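Local coordinates for Alpha/beta hydrolase (PDB 6KMO), which probably hydrolyses carboxylic esters, as an esterase or lipase of the alpha/beta hydrolase fold, at residues 35-48 with 226-238. The protein carries 2 engineered substitutions. Residues are numbered along the deposited sequence; the frame is centred on the assembly and turned at random. Where two conformers were deposited one is given.
Sequences FLNVLNSGKGKPME and GYFLSKNMMKWFW
Met-47 and Glu-48 lie against the N-terminal part of helix 231-241, whose start is closed by a capping box of Ser-230 and Met-233. Helix 30-41 meets the loop before this helix, so segment 35-48 meets segment 226-238 at two places.

At the first, the amide of Asn-40 grips backbone. Its ND2 donates to Gly-226 O at 3.1 Å, with the donor tilted 35° from the carbonyl plane. Water 1 links Asn-40 OD1 to Phe-228 N, so both ends of the amide are used. Leu-39, with chi1 179° and chi2 78°, sets CD1 over the centre of one Phe-228 face. CD2 of Leu-39 lies 3.6 Å from Phe-228 CG. Phe-228 CD2 meets the edge of the Phe-35 ring, near its plane. These ring contacts belong to one of two deposited Phe-228 conformers and may not hold in the other.

At the second, Glu-48 CA sits over the five-membered ring of Trp-236, a CH-pi contact 3.9 Å from CA to the ring centroid. Met-47 CG is 3.9 Å from Trp-236 CZ3. Extended as far as SD, Met-47 brings its sulfur obliquely to the Phe-237 ring, a Met-aromatic contact 4.0 Å from SD to CZ. Ala-55 and Val-58 of helix 52-63 also touch Met-47.

The Glu-48 carboxylate reaches helix 231-241 through water. Water 2 bridges OE1 and Ser-230 OG; the same OG accepts the capping bond from Met-233 N at 2.9 Å. Water 3 joins OE2 to Asn-232 ND2. A carboxylate at a helix N-terminus would probably be stabilised as the anion; direct contacts elsewhere are mainly apolar and aromatic, apart from the Asn-40 bond.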
ATOM      1  N   PHE A  35      -5.279 -16.077 -14.182  1.00 10.04           N
ATOM      2  CA  PHE A  35      -6.685 -16.090 -13.810  1.00  9.24           C
ATOM      3  C   PHE A  35      -7.546 -15.536 -14.933  1.00 10.11           C
ATOM      4  O   PHE A  35      -8.576 -16.118 -15.284  1.00 10.93           O
ATOM      5  CB  PHE A  35      -6.880 -15.270 -12.527  1.00 10.59           C
ATOM      6  CG  PHE A  35      -8.313 -15.002 -12.199  1.00 11.09           C
ATOM      7  CD1 PHE A  35      -9.086 -15.965 -11.585  1.00 13.99           C
ATOM      8  CD2 PHE A  35      -8.904 -13.794 -12.526  1.00 11.10           C
ATOM      9  CE1 PHE A  35     -10.417 -15.722 -11.293  1.00 14.24           C
ATOM     10  CE2 PHE A  35     -10.235 -13.564 -12.239  1.00 11.11           C
ATOM     11  CZ  PHE A  35     -10.984 -14.528 -11.617  1.00 13.17           C
ATOM     12  N   LEU A  36      -7.147 -14.401 -15.510  1.00  9.14           N
ATOM     13  CA  LEU A  36      -7.916 -13.833 -16.611  1.00  9.84           C
ATOM     14  C   LEU A  36      -7.994 -14.797 -17.785  1.00 11.53           C
ATOM     15  O   LEU A  36      -9.022 -14.862 -18.469  1.00 12.04           O
ATOM     16  CB  LEU A  36      -7.329 -12.496 -17.050  1.00  9.30           C
ATOM     17  CG  LEU A  36      -7.488 -11.350 -16.043  1.00  9.23           C
ATOM     18  CD1 LEU A  36      -6.765 -10.131 -16.540  1.00 10.25           C
ATOM     19  CD2 LEU A  36      -8.951 -11.028 -15.781  1.00 10.71           C
ATOM     20  N   ASN A  37      -6.920 -15.534 -18.055  1.00 10.72           N
ATOM     21  CA  ASN A  37      -6.951 -16.441 -19.200  1.00 11.77           C
ATOM     22  C   ASN A  37      -7.958 -17.561 -18.974  1.00 13.17           C
ATOM     23  O   ASN A  37      -8.674 -17.955 -19.907  1.00 17.15           O
ATOM     24  CB  ASN A  37      -5.553 -16.975 -19.487  1.00 13.74           C
ATOM     25  CG  ASN A  37      -4.628 -15.921 -20.068  1.00 12.12           C
ATOM     26  OD1 ASN A  37      -5.054 -14.866 -20.519  1.00 16.33           O
ATOM     27  ND2 ASN A  37      -3.339 -16.223 -20.069  1.00 19.65           N
ATOM     28  N   VAL A  38      -8.062 -18.066 -17.747  1.00 12.74           N
ATOM     29  CA  VAL A  38      -9.093 -19.057 -17.437  1.00 13.45           C
ATOM     30  C   VAL A  38     -10.475 -18.435 -17.585  1.00 15.82           C
ATOM     31  O   VAL A  38     -11.367 -18.984 -18.244  1.00 18.24           O
ATOM     32  CB  VAL A  38      -8.880 -19.633 -16.023  1.00 13.61           C
ATOM     33  CG1 VAL A  38     -10.078 -20.503 -15.609  1.00 18.76           C
ATOM     34  CG2 VAL A  38      -7.580 -20.426 -15.968  1.00 17.02           C
ATOM     35  N   LEU A  39     -10.668 -17.267 -16.978  1.00 12.54           N
ATOM     36  CA  LEU A  39     -11.968 -16.604 -16.985  1.00 14.00           C
ATOM     37  C   LEU A  39     -12.422 -16.288 -18.402  1.00 17.00           C
ATOM     38  O   LEU A  39     -13.570 -16.567 -18.775  1.00 19.43           O
ATOM     39  CB  LEU A  39     -11.851 -15.312 -16.173  1.00 16.82           C
ATOM     40  CG  LEU A  39     -13.127 -14.479 -16.092  1.00 18.30           C
ATOM     41  CD1 LEU A  39     -14.071 -15.073 -15.080  1.00 22.55           C
ATOM     42  CD2 LEU A  39     -12.768 -13.033 -15.765  1.00 18.45           C
ATOM     43  N   ASN A  40     -11.546 -15.688 -19.199  1.00 17.19           N
ATOM     44  CA  ASN A  40     -11.895 -15.219 -20.532  1.00 17.51           C
ATOM     45  C   ASN A  40     -11.924 -16.348 -21.554  1.00 21.45           C
ATOM     46  O   ASN A  40     -12.274 -16.098 -22.712  1.00 26.10           O
ATOM     47  CB  ASN A  40     -10.941 -14.108 -20.982  1.00 17.14           C
ATOM     48  CG  ASN A  40     -11.088 -12.837 -20.142  1.00 17.50           C
ATOM     49  OD1 ASN A  40     -12.172 -12.544 -19.637  1.00 20.37           O
ATOM     50  ND2 ASN A  40     -10.005 -12.085 -20.000  1.00 15.63           N
ATOM     51  N   SER A  41     -11.566 -17.565 -21.140  1.00 23.00           N
ATOM     52  CA  SER A  41     -11.714 -18.757 -21.959  1.00 23.25           C
ATOM     53  C   SER A  41     -13.150 -19.247 -21.991  1.00 30.19           C
ATOM     54  O   SER A  41     -13.529 -19.967 -22.919  1.00 34.36           O
ATOM     55  CB  SER A  41     -10.874 -19.896 -21.372  1.00 25.20           C
ATOM     56  OG  SER A  41     -11.634 -20.646 -20.434  1.00 35.86           O
ATOM     57  N   GLY A  42     -13.936 -18.911 -20.973  1.00 31.67           N
ATOM     58  CA  GLY A  42     -15.301 -19.383 -20.916  1.00 30.16           C
ATOM     59  C   GLY A  42     -16.129 -18.795 -22.037  1.00 36.81           C
ATOM     60  O   GLY A  42     -15.929 -17.659 -22.462  1.00 45.39           O
ATOM     61  N   LYS A  43     -17.064 -19.597 -22.539  1.00 40.71           N
ATOM     62  CA  LYS A  43     -17.873 -19.204 -23.683  1.00 40.45           C
ATOM     63  C   LYS A  43     -19.303 -18.848 -23.284  1.00 42.07           C
ATOM     64  O   LYS A  43     -20.172 -18.727 -24.154  1.00 45.41           O
ATOM     65  CB  LYS A  43     -17.827 -20.291 -24.762  1.00 46.02           C
ATOM     66  CG  LYS A  43     -16.502 -20.340 -25.578  1.00 46.40           C
ATOM     67  CD  LYS A  43     -15.906 -18.954 -25.896  1.00 49.47           C
ATOM     68  CE  LYS A  43     -14.601 -18.689 -25.153  1.00 51.94           C
ATOM     69  NZ  LYS A  43     -14.057 -17.322 -25.404  1.00 52.62           N
ATOM     70  N   GLY A  44     -19.555 -18.661 -21.993  1.00 38.63           N
ATOM     71  CA  GLY A  44     -20.845 -18.195 -21.542  1.00 36.84           C
ATOM     72  C   GLY A  44     -21.115 -16.764 -21.963  1.00 29.73           C
ATOM     73  O   GLY A  44     -20.259 -16.041 -22.477  1.00 28.27           O
ATOM     74  N   LYS A  45     -22.346 -16.347 -21.742  1.00 24.86           N
ATOM     75  CA  LYS A  45     -22.729 -15.025 -22.175  1.00 23.67           C
ATOM     76  C   LYS A  45     -22.299 -13.983 -21.150  1.00 15.35           C
ATOM     77  O   LYS A  45     -21.928 -14.310 -20.016  1.00 17.91           O
ATOM     78  CB  LYS A  45     -24.226 -14.961 -22.418  1.00 23.42           C
ATOM     79  CG  LYS A  45     -25.074 -15.168 -21.193  1.00 20.41           C
ATOM     80  CD  LYS A  45     -26.531 -15.234 -21.614  1.00 22.93           C
ATOM     81  CE  LYS A  45     -27.433 -15.579 -20.477  1.00 27.31           C
ATOM     82  NZ  LYS A  45     -28.827 -15.791 -20.971  1.00 34.63           N
ATOM     83  N   PRO A  46     -22.298 -12.718 -21.551  1.00 14.32           N
ATOM     84  CA  PRO A  46     -21.932 -11.648 -20.619  1.00 13.39           C
ATOM     85  C   PRO A  46     -22.876 -11.613 -19.429  1.00 13.03           C
ATOM     86  O   PRO A  46     -24.077 -11.865 -19.548  1.00 11.53           O
ATOM     87  CB  PRO A  46     -22.051 -10.381 -21.470  1.00 16.25           C
ATOM     88  CG  PRO A  46     -21.947 -10.852 -22.899  1.00 21.45           C
ATOM     89  CD  PRO A  46     -22.588 -12.200 -22.903  1.00 17.47           C
ATOM     90  N   MET A  47     -22.314 -11.267 -18.263  1.00 10.92           N
ATOM     91  CA  MET A  47     -23.094 -11.289 -17.030  1.00 11.95           C
ATOM     92  C   MET A  47     -24.337 -10.412 -17.135  1.00  9.34           C
ATOM     93  O   MET A  47     -25.392 -10.769 -16.607  1.00 10.50           O
ATOM     94  CB  MET A  47     -22.243 -10.852 -15.835  1.00 10.47           C
ATOM     95  CG  MET A  47     -23.048 -10.824 -14.515  1.00 10.01           C
ATOM     96  SD  MET A  47     -22.062 -10.465 -12.992  1.00  6.47           S
ATOM     97  CE  MET A  47     -21.282 -12.067 -12.796  1.00 20.57           C
ATOM     98  N   GLU A  48     -24.228  -9.254 -17.798  1.00  9.48           N
ATOM     99  CA  GLU A  48     -25.365  -8.343 -17.877  1.00  9.89           C
ATOM    100  C   GLU A  48     -26.530  -8.914 -18.671  1.00 10.61           C
ATOM    101  O   GLU A  48     -27.614  -8.312 -18.657  1.00 12.41           O
ATOM    102  CB  GLU A  48     -24.938  -6.975 -18.409  1.00 12.00           C
ATOM    103  CG  GLU A  48     -24.533  -6.918 -19.881  1.00 10.64           C
ATOM    104  CD  GLU A  48     -23.083  -7.279 -20.181  1.00 12.04           C
ATOM    105  OE1 GLU A  48     -22.345  -7.691 -19.254  1.00 11.16           O
ATOM    106  OE2 GLU A  48     -22.672  -7.136 -21.351  1.00 12.95           O
ATOM    107  N   GLY A 226     -12.370  -7.293 -20.543  1.00 11.01           N
ATOM    108  CA  GLY A 226     -11.273  -8.229 -20.446  1.00  9.53           C
ATOM    109  C   GLY A 226     -10.610  -8.329 -19.088  1.00 11.36           C
ATOM    110  O   GLY A 226      -9.729  -9.188 -18.908  1.00 11.58           O
ATOM    111  N   TYR A 227     -10.991  -7.485 -18.124  1.00  9.93           N
ATOM    112  CA  TYR A 227     -10.354  -7.452 -16.813  1.00  9.38           C
ATOM    113  C   TYR A 227     -11.331  -7.863 -15.720  1.00  9.41           C
ATOM    114  O   TYR A 227     -11.307  -7.318 -14.606  1.00 10.75           O
ATOM    115  CB  TYR A 227      -9.731  -6.084 -16.564  1.00  9.43           C
ATOM    116  CG  TYR A 227      -8.685  -5.740 -17.597  1.00  9.74           C
ATOM    117  CD1 TYR A 227      -7.354  -6.086 -17.406  1.00 11.57           C
ATOM    118  CD2 TYR A 227      -9.029  -5.101 -18.777  1.00  9.88           C
ATOM    119  CE1 TYR A 227      -6.392  -5.779 -18.364  1.00 11.49           C
ATOM    120  CE2 TYR A 227      -8.077  -4.793 -19.742  1.00  9.54           C
ATOM    121  CZ  TYR A 227      -6.754  -5.145 -19.522  1.00 12.45           C
ATOM    122  OH  TYR A 227      -5.787  -4.842 -20.478  1.00 15.73           O
ATOM    123  N   PHE A 228     -12.133  -8.893 -16.019  0.55  9.67           N
ATOM    124  CA  PHE A 228     -13.259  -9.359 -15.214  0.55  9.33           C
ATOM    125  C   PHE A 228     -14.340  -8.288 -15.140  0.55  9.80           C
ATOM    126  O   PHE A 228     -15.288  -8.303 -15.932  0.55 11.52           O
ATOM    127  CB  PHE A 228     -12.830  -9.867 -13.833  0.55 11.58           C
ATOM    128  CG  PHE A 228     -13.848 -10.786 -13.171  0.55 12.73           C
ATOM    129  CD1 PHE A 228     -15.114 -10.972 -13.710  0.55 11.70           C
ATOM    130  CD2 PHE A 228     -13.534 -11.453 -11.997  0.55 13.14           C
ATOM    131  CE1 PHE A 228     -16.041 -11.805 -13.094  0.55 14.57           C
ATOM    132  CE2 PHE A 228     -14.456 -12.286 -11.377  0.55 15.43           C
ATOM    133  CZ  PHE A 228     -15.707 -12.463 -11.926  0.55 15.53           C
ATOM    134  N   LEU A 229     -14.223  -7.344 -14.217  1.00  9.66           N
ATOM    135  CA  LEU A 229     -15.279  -6.349 -14.090  1.00  8.37           C
ATOM    136  C   LEU A 229     -15.281  -5.498 -15.355  1.00  7.64           C
ATOM    137  O   LEU A 229     -14.288  -4.842 -15.667  1.00  8.82           O
ATOM    138  CB  LEU A 229     -15.071  -5.465 -12.867  1.00  7.73           C
ATOM    139  CG  LEU A 229     -16.077  -4.316 -12.735  1.00  7.14           C
ATOM    140  CD1 LEU A 229     -17.468  -4.882 -12.519  1.00  8.63           C
ATOM    141  CD2 LEU A 229     -15.686  -3.381 -11.608  1.00  6.94           C
ATOM    142  N   SER A 230     -16.407  -5.476 -16.066  1.00  8.63           N
ATOM    143  CA  SER A 230     -16.511  -4.707 -17.294  1.00  8.60           C
ATOM    144  C   SER A 230     -17.347  -3.445 -17.106  1.00  8.46           C
ATOM    145  O   SER A 230     -18.105  -3.300 -16.145  1.00  7.71           O
ATOM    146  CB  SER A 230     -17.159  -5.548 -18.390  1.00  8.12           C
ATOM    147  OG  SER A 230     -18.525  -5.735 -18.059  1.00  9.21           O
ATOM    148  N   LYS A 231     -17.218  -2.521 -18.056  1.00  6.81           N
ATOM    149  CA  LYS A 231     -18.076  -1.339 -18.070  1.00  7.36           C
ATOM    150  C   LYS A 231     -19.545  -1.732 -18.139  1.00  8.45           C
ATOM    151  O   LYS A 231     -20.377  -1.176 -17.414  1.00  8.57           O
ATOM    152  CB  LYS A 231     -17.699  -0.426 -19.242  1.00  8.42           C
ATOM    153  CG  LYS A 231     -18.543   0.841 -19.327  1.00  9.38           C
ATOM    154  CD  LYS A 231     -18.141   1.713 -20.516  1.00 11.43           C
ATOM    155  CE  LYS A 231     -16.812   2.380 -20.294  1.00 15.29           C
ATOM    156  NZ  LYS A 231     -16.515   3.343 -21.406  1.00 21.68           N
ATOM    157  N   ASN A 232     -19.892  -2.698 -18.997  1.00  8.38           N
ATOM    158  CA  ASN A 232     -21.297  -3.087 -19.103  1.00  8.23           C
ATOM    159  C   ASN A 232     -21.804  -3.725 -17.816  1.00  9.35           C
ATOM    160  O   ASN A 232     -22.979  -3.554 -17.472  1.00  8.39           O
ATOM    161  CB  ASN A 232     -21.498  -4.029 -20.288  1.00  8.96           C
ATOM    162  CG  ASN A 232     -21.532  -3.299 -21.600  1.00 11.77           C
ATOM    163  OD1 ASN A 232     -21.676  -2.097 -21.646  1.00 14.75           O
ATOM    164  ND2 ASN A 232     -21.395  -4.045 -22.683  1.00 20.36           N
ATOM    165  N   MET A 233     -20.962  -4.469 -17.105  1.00  7.99           N
ATOM    166  CA  MET A 233     -21.364  -4.987 -15.799  1.00  7.39           C
ATOM    167  C   MET A 233     -21.675  -3.839 -14.845  1.00  5.89           C
ATOM    168  O   MET A 233     -22.684  -3.861 -14.133  1.00  7.45           O
ATOM    169  CB  MET A 233     -20.274  -5.888 -15.221  1.00  7.87           C
ATOM    170  CG  MET A 233     -20.224  -7.295 -15.838  1.00  8.46           C
ATOM    171  SD  MET A 233     -18.627  -8.230 -15.569  1.00  4.41           S
ATOM    172  CE  MET A 233     -18.700  -8.496 -13.806  1.00 13.35           C
ATOM    173  N   MET A 234     -20.809  -2.829 -14.799  1.00  6.82           N
ATOM    174  CA  MET A 234     -21.032  -1.704 -13.900  1.00  5.87           C
ATOM    175  C   MET A 234     -22.333  -0.980 -14.228  1.00  7.18           C
ATOM    176  O   MET A 234     -23.076  -0.577 -13.321  1.00  7.13           O
ATOM    177  CB  MET A 234     -19.853  -0.737 -13.932  1.00  7.03           C
ATOM    178  CG  MET A 234     -18.659  -1.161 -13.059  1.00  7.74           C
ATOM    179  SD  MET A 234     -19.020  -1.551 -11.262  1.00  1.22           S
ATOM    180  CE  MET A 234     -20.089  -0.099 -10.840  1.00  8.60           C
ATOM    181  N   LYS A 235     -22.629  -0.796 -15.519  1.00  7.92           N
ATOM    182  CA  LYS A 235     -23.882  -0.147 -15.894  1.00  7.09           C
ATOM    183  C   LYS A 235     -25.080  -0.978 -15.453  1.00  8.24           C
ATOM    184  O   LYS A 235     -26.084  -0.430 -14.969  1.00  8.65           O
ATOM    185  CB  LYS A 235     -23.921   0.093 -17.401  1.00  7.74           C
ATOM    186  CG  LYS A 235     -22.983   1.185 -17.873  1.00  9.60           C
ATOM    187  CD  LYS A 235     -23.020   1.337 -19.395  1.00 12.27           C
ATOM    188  CE  LYS A 235     -22.143   2.477 -19.841  1.00 16.55           C
ATOM    189  NZ  LYS A 235     -22.159   2.644 -21.335  1.00 25.39           N
ATOM    190  N   TRP A 236     -24.981  -2.303 -15.591  1.00  6.57           N
ATOM    191  CA  TRP A 236     -26.049  -3.208 -15.176  1.00  6.74           C
ATOM    192  C   TRP A 236     -26.240  -3.170 -13.664  1.00  8.04           C
ATOM    193  O   TRP A 236     -27.371  -3.164 -13.160  1.00  7.92           O
ATOM    194  CB  TRP A 236     -25.718  -4.623 -15.652  1.00  7.85           C
ATOM    195  CG  TRP A 236     -26.770  -5.650 -15.442  1.00  8.15           C
ATOM    196  CD1 TRP A 236     -28.009  -5.692 -16.013  1.00  8.64           C
ATOM    197  CD2 TRP A 236     -26.670  -6.823 -14.631  1.00  8.19           C
ATOM    198  NE1 TRP A 236     -28.686  -6.802 -15.595  1.00  9.49           N
ATOM    199  CE2 TRP A 236     -27.885  -7.519 -14.746  1.00  8.41           C
ATOM    200  CE3 TRP A 236     -25.664  -7.355 -13.812  1.00 10.17           C
ATOM    201  CZ2 TRP A 236     -28.126  -8.712 -14.089  1.00  9.08           C
ATOM    202  CZ3 TRP A 236     -25.919  -8.537 -13.153  1.00 10.90           C
ATOM    203  CH2 TRP A 236     -27.132  -9.202 -13.299  1.00 10.30           C
ATOM    204  N   PHE A 237     -25.145  -3.197 -12.917  1.00  7.16           N
ATOM    205  CA  PHE A 237     -25.242  -3.121 -11.465  1.00  6.12           C
ATOM    206  C   PHE A 237     -25.939  -1.837 -11.038  1.00  6.97           C
ATOM    207  O   PHE A 237     -26.895  -1.863 -10.251  1.00  6.83           O
ATOM    208  CB  PHE A 237     -23.843  -3.197 -10.854  1.00  6.94           C
ATOM    209  CG  PHE A 237     -23.133  -4.534 -11.001  1.00  6.91           C
ATOM    210  CD1 PHE A 237     -23.810  -5.748 -10.971  1.00  7.31           C
ATOM    211  CD2 PHE A 237     -21.751  -4.560 -11.119  1.00  6.54           C
ATOM    212  CE1 PHE A 237     -23.130  -6.947 -11.079  1.00  7.61           C
ATOM    213  CE2 PHE A 237     -21.057  -5.760 -11.211  1.00  7.01           C
ATOM    214  CZ  PHE A 237     -21.748  -6.953 -11.193  1.00  8.12           C
ATOM    215  N   TRP A 238     -25.486  -0.697 -11.562  1.00  6.78           N
ATOM    216  CA  TRP A 238     -26.129   0.572 -11.248  1.00  6.45           C
ATOM    217  C   TRP A 238     -27.601   0.564 -11.644  1.00  6.27           C
ATOM    218  O   TRP A 238     -28.446   1.093 -10.914  1.00  7.45           O
ATOM    219  CB  TRP A 238     -25.372   1.716 -11.922  1.00  6.65           C
ATOM    220  CG  TRP A 238     -24.268   2.288 -11.115  1.00  6.43           C
ATOM    221  CD1 TRP A 238     -22.925   2.134 -11.323  1.00  7.35           C
ATOM    222  CD2 TRP A 238     -24.406   3.120  -9.959  1.00  5.79           C
ATOM    223  NE1 TRP A 238     -22.217   2.820 -10.350  1.00  7.56           N
ATOM    224  CE2 TRP A 238     -23.103   3.445  -9.514  1.00  6.23           C
ATOM    225  CE3 TRP A 238     -25.506   3.625  -9.258  1.00  8.00           C
ATOM    226  CZ2 TRP A 238     -22.875   4.251  -8.402  1.00  6.71           C
ATOM    227  CZ3 TRP A 238     -25.275   4.427  -8.145  1.00  8.47           C
ATOM    228  CH2 TRP A 238     -23.967   4.732  -7.731  1.00  7.97           C
TER
HETATM  229  O   HOH W   1     -12.928 -10.161 -18.464  1.00 14.35           O
HETATM  230  O   HOH W   2     -19.695  -7.804 -19.438  1.00 13.08           O
HETATM  231  O   HOH W   3     -20.547  -7.038 -22.897  1.00 27.15           O